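Local structure of penicillin-binding protein A (Mycobacterium tuberculosis, 3UN7) at residues A[181-189]-A[285-293]; A[129-138]-A[423-432]. The protein probably cross-links cell-wall peptidoglycan as a periplasmic D,D-transpeptidase, with a part in regulating cell length, and belongs to the penicillin-binding proteins. All coordinates share one frame; numbering follows the deposited sequence.

Of the four segments, 129-138 comes first and 423-432 last, and contact 2 pairs their strands 131-136 and 425-431 edge to edge, closing a loop that spans most of the transpeptidase domain. Contact 1 nests inside that loop: residues 181-189, between helices 162-174 and 196-205, meet residues 285-293, between helices 266-275 and 300-306, and so close a smaller loop that includes Ser193, the probable acyl-ester nucleophile. The two contacts touch directly, where the Glu432 carboxylate of contact 2 meets Arg183 and Tyr189 of contact 1. This ties loop 181-189 to the antiparallel sheet.

Contact 1 (A[181-189]-A[285-293]); sequences TNRAISETY and TPLQVAEST
Ile185 O takes a backbone bond, a CA-H...O contact and a weak bond from a water. Ala290 N donates a bond of 2.8 Å to Ile185 O, nearly straight at 167° and almost along the C=O axis. Val289 CA makes the C-H...O contact to the same oxygen at 3.5 Å. The water also gives a bond of 2.7 Å to Gln288 O and is hydrogen-bonded to Ser186 OG, bridging the two backbones beside the direct bond. The Ile185 side chain crosses both Leu287 and Val289 at about a right angle. With CG1 between its backbone N and carbonyl carbon (chi1 63°) and the chain extended beyond, Ile185 CD1 reaches 3.4 Å from Gln288 O and 3.7 Å from Leu287 CB; Ile185 CB meets Val289 CG2 at 4.1 Å. This is loop-to-loop packing within the transpeptidase domain, held by a single direct backbone bond and not by sheet pairing. Leu318 of helix 317-328 lies against both Ile185 and Val289, while Leu146 of strand 143-149 touches Ile185. Leu287 also packs on Ala70 and Leu71 of helix 70-74, so the contact borders the N-terminal part of the protein. Farther along, the methyl of Ala290 lies 3.8 Å from Ser186 O, and Thr188 CG2 rests against Glu291 O at 3.6 Å. Just before Leu287 the peptide to Pro286 is cis, and Leu287 O accepts from both Thr285 N and Thr285 OG1.

Contact 2 (A[129-138]-A[423-432]); sequences CKGAVVALEP and PKVAVAVLVE
Lys130 CG stands anti to the backbone N (chi1 -174°) and the chain bends at chi3 (-73°), while Glu432 CG lies beside its own N (chi1 -64°) and its chain runs on extended. The side chains cross obliquely, with Lys130 CD 3.5 Å from Glu432 OE1 and the amine too far for a salt bridge. Between their backbones Glu432 N donates to Lys130 O at 2.8 Å. Strands 131-136 and 425-431 run antiparallel, paired by six more backbone bonds such as Leu430 N to Ala132 O at 2.9 Å. Leu430 O sits where a Gly131 side chain would have to go, an ordinary CA-H...O contact of 3.2 Å to Gly131 CA. In chain order the first and last of five antiparallel strands, they are inner neighbours in the sheet of the beta-lactamase-like transpeptidase domain. Val134 turns to helix 317-328; Ala135 CB meets Val427 CG1 at 4.1 Å on the opposite face. At the far end Pro138 CG packs on Ala426 CB at 4.0 Å, beside a classic beta bulge at Lys424 and Val425. Glu432 OE2 instead forms a salt bridge with Arg183 NE and a probable hydrogen bond with Tyr189 OH, which would probably stabilise its negative charge.

Contact 1 (A[181-189]-A[285-293])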
loop_
_atom_site.group_PDB
_atom_site.type_symbol
_atom_site.label_atom_id
_atom_site.label_comp_id
_atom_site.label_asym_id
_atom_site.label_seq_id
_atom_site.Cartn_x
_atom_site.Cartn_y
_atom_site.Cartn_z
ATOM N N THR A 181 8.622 4.636 10.779
ATOM C CA THR A 181 7.339 4.010 10.458
ATOM C C THR A 181 7.323 3.519 9.000
ATOM O O THR A 181 7.702 4.255 8.070
ATOM C CB THR A 181 6.153 4.957 10.773
ATOM O OG1 THR A 181 6.236 5.363 12.146
ATOM C CG2 THR A 181 4.805 4.260 10.564
ATOM N N ASN A 182 6.929 2.258 8.810
ATOM C CA ASN A 182 6.679 1.762 7.472
ATOM C C ASN A 182 5.218 2.076 7.180
ATOM O O ASN A 182 4.325 1.308 7.529
ATOM C CB ASN A 182 6.967 0.255 7.358
ATOM C CG ASN A 182 6.734 -0.265 5.963
ATOM O OD1 ASN A 182 6.079 0.394 5.154
ATOM N ND2 ASN A 182 7.263 -1.452 5.663
ATOM N N ARG A 183 4.996 3.237 6.567
ATOM C CA ARG A 183 3.655 3.753 6.306
ATOM C C ARG A 183 2.833 2.871 5.364
ATOM O O ARG A 183 1.607 2.919 5.392
ATOM C CB ARG A 183 3.743 5.179 5.745
ATOM C CG ARG A 183 4.127 6.196 6.802
ATOM C CD ARG A 183 4.337 7.623 6.263
ATOM N NE ARG A 183 4.172 8.583 7.358
ATOM C CZ ARG A 183 5.098 8.881 8.269
ATOM N NH1 ARG A 183 4.793 9.748 9.230
ATOM N NH2 ARG A 183 6.316 8.321 8.236
ATOM N N ALA A 184 3.504 2.083 4.529
ATOM C CA ALA A 184 2.823 1.233 3.550
ATOM C C ALA A 184 1.998 0.115 4.200
ATOM O O ALA A 184 0.979 -0.301 3.648
ATOM C CB ALA A 184 3.829 0.630 2.600
ATOM N N ILE A 185 2.453 -0.369 5.357
ATOM C CA ILE A 185 1.835 -1.550 6.009
ATOM C C ILE A 185 1.528 -1.418 7.491
ATOM O O ILE A 185 0.780 -2.222 8.022
ATOM C CB ILE A 185 2.690 -2.819 5.840
ATOM C CG1 ILE A 185 4.074 -2.671 6.523
ATOM C CG2 ILE A 185 2.818 -3.171 4.366
ATOM C CD1 ILE A 185 4.881 -3.987 6.605
ATOM N N SER A 186 2.140 -0.445 8.163
ATOM C CA SER A 186 2.047 -0.324 9.633
ATOM C C SER A 186 1.089 0.767 10.085
ATOM O O SER A 186 0.761 0.844 11.267
ATOM C CB SER A 186 3.423 -0.040 10.253
ATOM O OG SER A 186 4.297 -1.144 10.098
ATOM N N GLU A 187 0.665 1.626 9.162
ATOM C CA GLU A 187 -0.193 2.757 9.520
ATOM C C GLU A 187 -1.472 2.680 8.703
ATOM O O GLU A 187 -1.446 2.263 7.539
ATOM C CB GLU A 187 0.547 4.085 9.284
ATOM C CG GLU A 187 -0.175 5.373 9.771
ATOM C CD GLU A 187 0.734 6.616 9.762
ATOM O OE1 GLU A 187 1.980 6.469 9.795
ATOM O OE2 GLU A 187 0.206 7.756 9.716
ATOM N N THR A 188 -2.592 3.055 9.322
ATOM C CA THR A 188 -3.865 3.096 8.618
ATOM C C THR A 188 -4.297 4.546 8.475
ATOM O O THR A 188 -3.957 5.394 9.312
ATOM C CB THR A 188 -4.985 2.322 9.343
ATOM O OG1 THR A 188 -5.100 2.812 10.674
ATOM C CG2 THR A 188 -4.725 0.828 9.357
ATOM N N TYR A 189 -5.045 4.814 7.409
ATOM C CA TYR A 189 -5.465 6.164 7.034
ATOM C C TYR A 189 -6.892 6.084 6.560
ATOM O O TYR A 189 -7.291 5.049 6.040
ATOM C CB TYR A 189 -4.623 6.664 5.862
ATOM C CG TYR A 189 -3.155 6.747 6.153
ATOM C CD1 TYR A 189 -2.592 7.934 6.651
ATOM C CD2 TYR A 189 -2.322 5.651 5.944
ATOM C CE1 TYR A 189 -1.230 8.020 6.925
ATOM C CE2 TYR A 189 -0.958 5.727 6.208
ATOM C CZ TYR A 189 -0.419 6.915 6.694
ATOM O OH TYR A 189 0.925 6.994 6.951
ATOM N N THR A 285 3.616 -11.191 5.576
ATOM C CA THR A 285 4.054 -11.107 4.177
ATOM C C THR A 285 5.497 -11.527 3.840
ATOM O O THR A 285 5.836 -11.532 2.663
ATOM C CB THR A 285 3.843 -9.683 3.598
ATOM O OG1 THR A 285 4.588 -8.746 4.376
ATOM C CG2 THR A 285 2.334 -9.280 3.556
ATOM N N PRO A 286 6.348 -11.902 4.827
ATOM C CA PRO A 286 6.234 -12.228 6.266
ATOM C C PRO A 286 6.258 -11.032 7.205
ATOM O O PRO A 286 6.240 -11.225 8.428
ATOM C CB PRO A 286 7.479 -13.067 6.508
ATOM C CG PRO A 286 8.505 -12.361 5.615
ATOM C CD PRO A 286 7.751 -12.030 4.374
ATOM N N LEU A 287 6.299 -9.814 6.657
ATOM C CA LEU A 287 6.126 -8.611 7.479
ATOM C C LEU A 287 4.678 -8.519 7.947
ATOM O O LEU A 287 3.762 -8.797 7.175
ATOM C CB LEU A 287 6.502 -7.327 6.723
ATOM C CG LEU A 287 7.886 -7.260 6.078
ATOM C CD1 LEU A 287 8.204 -5.850 5.634
ATOM C CD2 LEU A 287 8.945 -7.752 7.061
ATOM N N GLN A 288 4.483 -8.128 9.203
ATOM C CA GLN A 288 3.134 -7.934 9.745
ATOM C C GLN A 288 2.500 -6.676 9.146
ATOM O O GLN A 288 3.154 -5.629 9.007
ATOM C CB GLN A 288 3.171 -7.805 11.274
ATOM C CG GLN A 288 3.743 -9.041 11.998
ATOM C CD GLN A 288 3.419 -9.080 13.489
ATOM O OE1 GLN A 288 2.549 -8.352 13.976
ATOM N NE2 GLN A 288 4.122 -9.945 14.221
ATOM N N VAL A 289 1.228 -6.792 8.804
ATOM C CA VAL A 289 0.454 -5.676 8.241
ATOM C C VAL A 289 -0.621 -5.301 9.254
ATOM O O VAL A 289 -1.278 -6.184 9.815
ATOM C CB VAL A 289 -0.178 -6.082 6.906
ATOM C CG1 VAL A 289 -1.001 -4.923 6.289
ATOM C CG2 VAL A 289 0.927 -6.534 5.932
ATOM N N ALA A 290 -0.781 -3.997 9.494
ATOM C CA ALA A 290 -1.853 -3.468 10.335
ATOM C C ALA A 290 -3.195 -3.842 9.736
ATOM O O ALA A 290 -3.381 -3.786 8.510
ATOM C CB ALA A 290 -1.737 -1.945 10.455
ATOM N N GLU A 291 -4.124 -4.234 10.598
ATOM C CA GLU A 291 -5.477 -4.583 10.179
ATOM C C GLU A 291 -6.218 -3.328 9.767
ATOM O O GLU A 291 -6.172 -2.328 10.478
ATOM C CB GLU A 291 -6.243 -5.272 11.321
ATOM C CG GLU A 291 -7.593 -5.840 10.880
ATOM C CD GLU A 291 -8.492 -6.171 12.047
ATOM O OE1 GLU A 291 -8.694 -5.298 12.920
ATOM O OE2 GLU A 291 -9.009 -7.304 12.095
ATOM N N SER A 292 -6.894 -3.393 8.618
ATOM C CA SER A 292 -7.747 -2.327 8.131
ATOM C C SER A 292 -9.177 -2.580 8.582
ATOM O O SER A 292 -9.554 -3.722 8.847
ATOM C CB SER A 292 -7.709 -2.260 6.604
ATOM O OG SER A 292 -6.415 -1.903 6.153
ATOM N N THR A 293 -9.964 -1.515 8.678
ATOM C CA THR A 293 -11.313 -1.632 9.245
ATOM C C THR A 293 -12.304 -0.700 8.553
ATOM O O THR A 293 -11.923 0.365 8.089
ATOM C CB THR A 293 -11.325 -1.383 10.778
ATOM O OG1 THR A 293 -12.647 -1.628 11.285
ATOM C CG2 THR A 293 -10.918 0.049 11.117
HETATM O O HOH W 1 2.422 -3.544 10.568
#

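Contact 2 (A[129-138]-A[423-432])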
loop_
_atom_site.group_PDB
_atom_site.type_symbol
_atom_site.label_atom_id
_atom_site.label_comp_id
_atom_site.label_asym_id
_atom_site.label_seq_id
_atom_site.Cartn_x
_atom_site.Cartn_y
_atom_site.Cartn_z
ATOM N N CYS A 129 7.351 14.217 -0.519
ATOM C CA CYS A 129 6.030 13.866 0.004
ATOM C C CYS A 129 6.138 12.951 1.219
ATOM O O CYS A 129 7.012 12.109 1.270
ATOM C CB CYS A 129 5.209 13.138 -1.065
ATOM S SG CYS A 129 4.813 14.105 -2.537
ATOM N N LYS A 130 5.227 13.110 2.176
ATOM C CA LYS A 130 5.068 12.138 3.250
ATOM C C LYS A 130 3.974 11.176 2.826
ATOM O O LYS A 130 2.964 11.588 2.265
ATOM C CB LYS A 130 4.687 12.829 4.550
ATOM C CG LYS A 130 4.639 11.906 5.773
ATOM C CD LYS A 130 3.995 12.599 6.971
ATOM C CE LYS A 130 4.903 13.645 7.581
ATOM N NZ LYS A 130 4.160 14.444 8.594
ATOM N N GLY A 131 4.183 9.887 3.048
ATOM C CA GLY A 131 3.158 8.895 2.673
ATOM C C GLY A 131 3.756 7.576 2.267
ATOM O O GLY A 131 4.800 7.164 2.815
ATOM N N ALA A 132 3.098 6.903 1.321
ATOM C CA ALA A 132 3.494 5.564 0.913
ATOM C C ALA A 132 3.104 5.247 -0.520
ATOM O O ALA A 132 2.185 5.861 -1.084
ATOM C CB ALA A 132 2.931 4.505 1.882
ATOM N N VAL A 133 3.840 4.311 -1.116
ATOM C CA VAL A 133 3.506 3.759 -2.412
ATOM C C VAL A 133 3.622 2.235 -2.347
ATOM O O VAL A 133 4.599 1.692 -1.821
ATOM C CB VAL A 133 4.441 4.287 -3.538
ATOM C CG1 VAL A 133 4.136 3.593 -4.868
ATOM C CG2 VAL A 133 4.335 5.814 -3.680
ATOM N N VAL A 134 2.627 1.547 -2.885
ATOM C CA VAL A 134 2.648 0.092 -2.933
ATOM C C VAL A 134 2.334 -0.309 -4.355
ATOM O O VAL A 134 1.422 0.257 -4.985
ATOM C CB VAL A 134 1.594 -0.560 -1.982
ATOM C CG1 VAL A 134 1.579 -2.080 -2.162
ATOM C CG2 VAL A 134 1.888 -0.217 -0.527
ATOM N N ALA A 135 3.080 -1.286 -4.859
ATOM C CA ALA A 135 2.799 -1.880 -6.146
ATOM C C ALA A 135 2.702 -3.391 -5.971
ATOM O O ALA A 135 3.518 -4.018 -5.288
ATOM C CB ALA A 135 3.868 -1.497 -7.186
ATOM N N LEU A 136 1.671 -3.956 -6.577
ATOM C CA LEU A 136 1.379 -5.381 -6.467
ATOM C C LEU A 136 1.217 -5.944 -7.860
ATOM O O LEU A 136 0.796 -5.237 -8.785
ATOM C CB LEU A 136 0.075 -5.616 -5.686
ATOM C CG LEU A 136 -0.031 -5.101 -4.241
ATOM C CD1 LEU A 136 -1.412 -5.405 -3.668
ATOM C CD2 LEU A 136 1.060 -5.727 -3.344
ATOM N N GLU A 137 1.548 -7.215 -8.014
ATOM C CA GLU A 137 1.251 -7.932 -9.253
ATOM C C GLU A 137 -0.063 -8.658 -9.031
ATOM O O GLU A 137 -0.108 -9.588 -8.231
ATOM C CB GLU A 137 2.354 -8.945 -9.544
ATOM C CG GLU A 137 2.163 -9.704 -10.853
ATOM C CD GLU A 137 3.427 -10.430 -11.234
ATOM O OE1 GLU A 137 3.741 -11.443 -10.589
ATOM O OE2 GLU A 137 4.119 -9.974 -12.164
ATOM N N PRO A 138 -1.138 -8.246 -9.736
ATOM C CA PRO A 138 -2.454 -8.743 -9.356
ATOM C C PRO A 138 -2.674 -10.254 -9.505
ATOM O O PRO A 138 -3.388 -10.825 -8.686
ATOM C CB PRO A 138 -3.413 -7.916 -10.229
ATOM C CG PRO A 138 -2.609 -6.699 -10.643
ATOM C CD PRO A 138 -1.238 -7.286 -10.856
ATOM N N PRO A 423 -4.344 -6.701 -16.577
ATOM C CA PRO A 423 -3.445 -5.997 -15.652
ATOM C C PRO A 423 -2.170 -6.735 -15.238
ATOM O O PRO A 423 -2.180 -7.956 -15.049
ATOM C CB PRO A 423 -4.332 -5.731 -14.432
ATOM C CG PRO A 423 -5.748 -5.824 -14.961
ATOM C CD PRO A 423 -5.686 -6.891 -15.994
ATOM N N LYS A 424 -1.087 -5.977 -15.088
ATOM C CA LYS A 424 0.209 -6.532 -14.679
ATOM C C LYS A 424 0.720 -5.881 -13.401
ATOM O O LYS A 424 1.639 -6.382 -12.755
ATOM C CB LYS A 424 1.233 -6.381 -15.809
ATOM C CG LYS A 424 0.949 -7.341 -16.947
ATOM C CD LYS A 424 0.919 -6.626 -18.282
ATOM C CE LYS A 424 0.378 -7.533 -19.414
ATOM N NZ LYS A 424 -0.732 -6.868 -20.192
ATOM N N VAL A 425 0.083 -4.782 -13.025
ATOM C CA VAL A 425 0.484 -4.039 -11.855
ATOM C C VAL A 425 -0.744 -3.330 -11.273
ATOM O O VAL A 425 -1.642 -2.900 -12.007
ATOM C CB VAL A 425 1.648 -3.057 -12.191
ATOM C CG1 VAL A 425 1.243 -2.045 -13.299
ATOM C CG2 VAL A 425 2.210 -2.367 -10.944
ATOM N N ALA A 426 -0.783 -3.241 -9.956
ATOM C CA ALA A 426 -1.778 -2.450 -9.251
ATOM C C ALA A 426 -1.007 -1.587 -8.263
ATOM O O ALA A 426 -0.013 -2.046 -7.709
ATOM C CB ALA A 426 -2.724 -3.354 -8.533
ATOM N N VAL A 427 -1.457 -0.358 -8.039
ATOM C CA VAL A 427 -0.729 0.573 -7.178
ATOM C C VAL A 427 -1.659 1.277 -6.208
ATOM O O VAL A 427 -2.861 1.420 -6.465
ATOM C CB VAL A 427 0.097 1.642 -7.975
ATOM C CG1 VAL A 427 1.088 0.969 -8.919
ATOM C CG2 VAL A 427 -0.834 2.627 -8.772
ATOM N N ALA A 428 -1.102 1.680 -5.076
ATOM C CA ALA A 428 -1.753 2.657 -4.210
ATOM C C ALA A 428 -0.736 3.697 -3.842
ATOM O O ALA A 428 0.393 3.362 -3.460
ATOM C CB ALA A 428 -2.305 2.023 -2.959
ATOM N N VAL A 429 -1.143 4.956 -3.963
ATOM C CA VAL A 429 -0.311 6.083 -3.554
ATOM C C VAL A 429 -1.091 6.800 -2.488
ATOM O O VAL A 429 -2.273 7.140 -2.681
ATOM C CB VAL A 429 -0.046 7.041 -4.721
ATOM C CG1 VAL A 429 0.770 8.261 -4.272
ATOM C CG2 VAL A 429 0.631 6.312 -5.860
ATOM N N LEU A 430 -0.457 6.991 -1.340
ATOM C CA LEU A 430 -0.993 7.907 -0.349
ATOM C C LEU A 430 -0.015 9.057 -0.136
ATOM O O LEU A 430 1.149 8.826 0.226
ATOM C CB LEU A 430 -1.283 7.191 0.977
ATOM C CG LEU A 430 -1.517 8.212 2.098
ATOM C CD1 LEU A 430 -2.964 8.720 2.122
ATOM C CD2 LEU A 430 -1.098 7.599 3.401
ATOM N N VAL A 431 -0.482 10.289 -0.388
ATOM C CA VAL A 431 0.277 11.486 -0.071
ATOM C C VAL A 431 -0.407 12.164 1.106
ATOM O O VAL A 431 -1.502 12.731 0.961
ATOM C CB VAL A 431 0.346 12.498 -1.253
ATOM C CG1 VAL A 431 1.112 13.727 -0.826
ATOM C CG2 VAL A 431 1.003 11.861 -2.484
ATOM N N GLU A 432 0.227 12.080 2.271
ATOM C CA GLU A 432 -0.311 12.702 3.478
ATOM C C GLU A 432 -0.370 14.226 3.311
ATOM O O GLU A 432 0.608 14.856 2.889
ATOM C CB GLU A 432 0.533 12.321 4.695
ATOM C CG GLU A 432 0.488 10.829 5.010
ATOM C CD GLU A 432 1.035 10.492 6.381
ATOM O OE1 GLU A 432 0.792 11.257 7.338
ATOM O OE2 GLU A 432 1.696 9.441 6.501
HETATM O O HOH W 2 3.800 -7.519 -13.393
#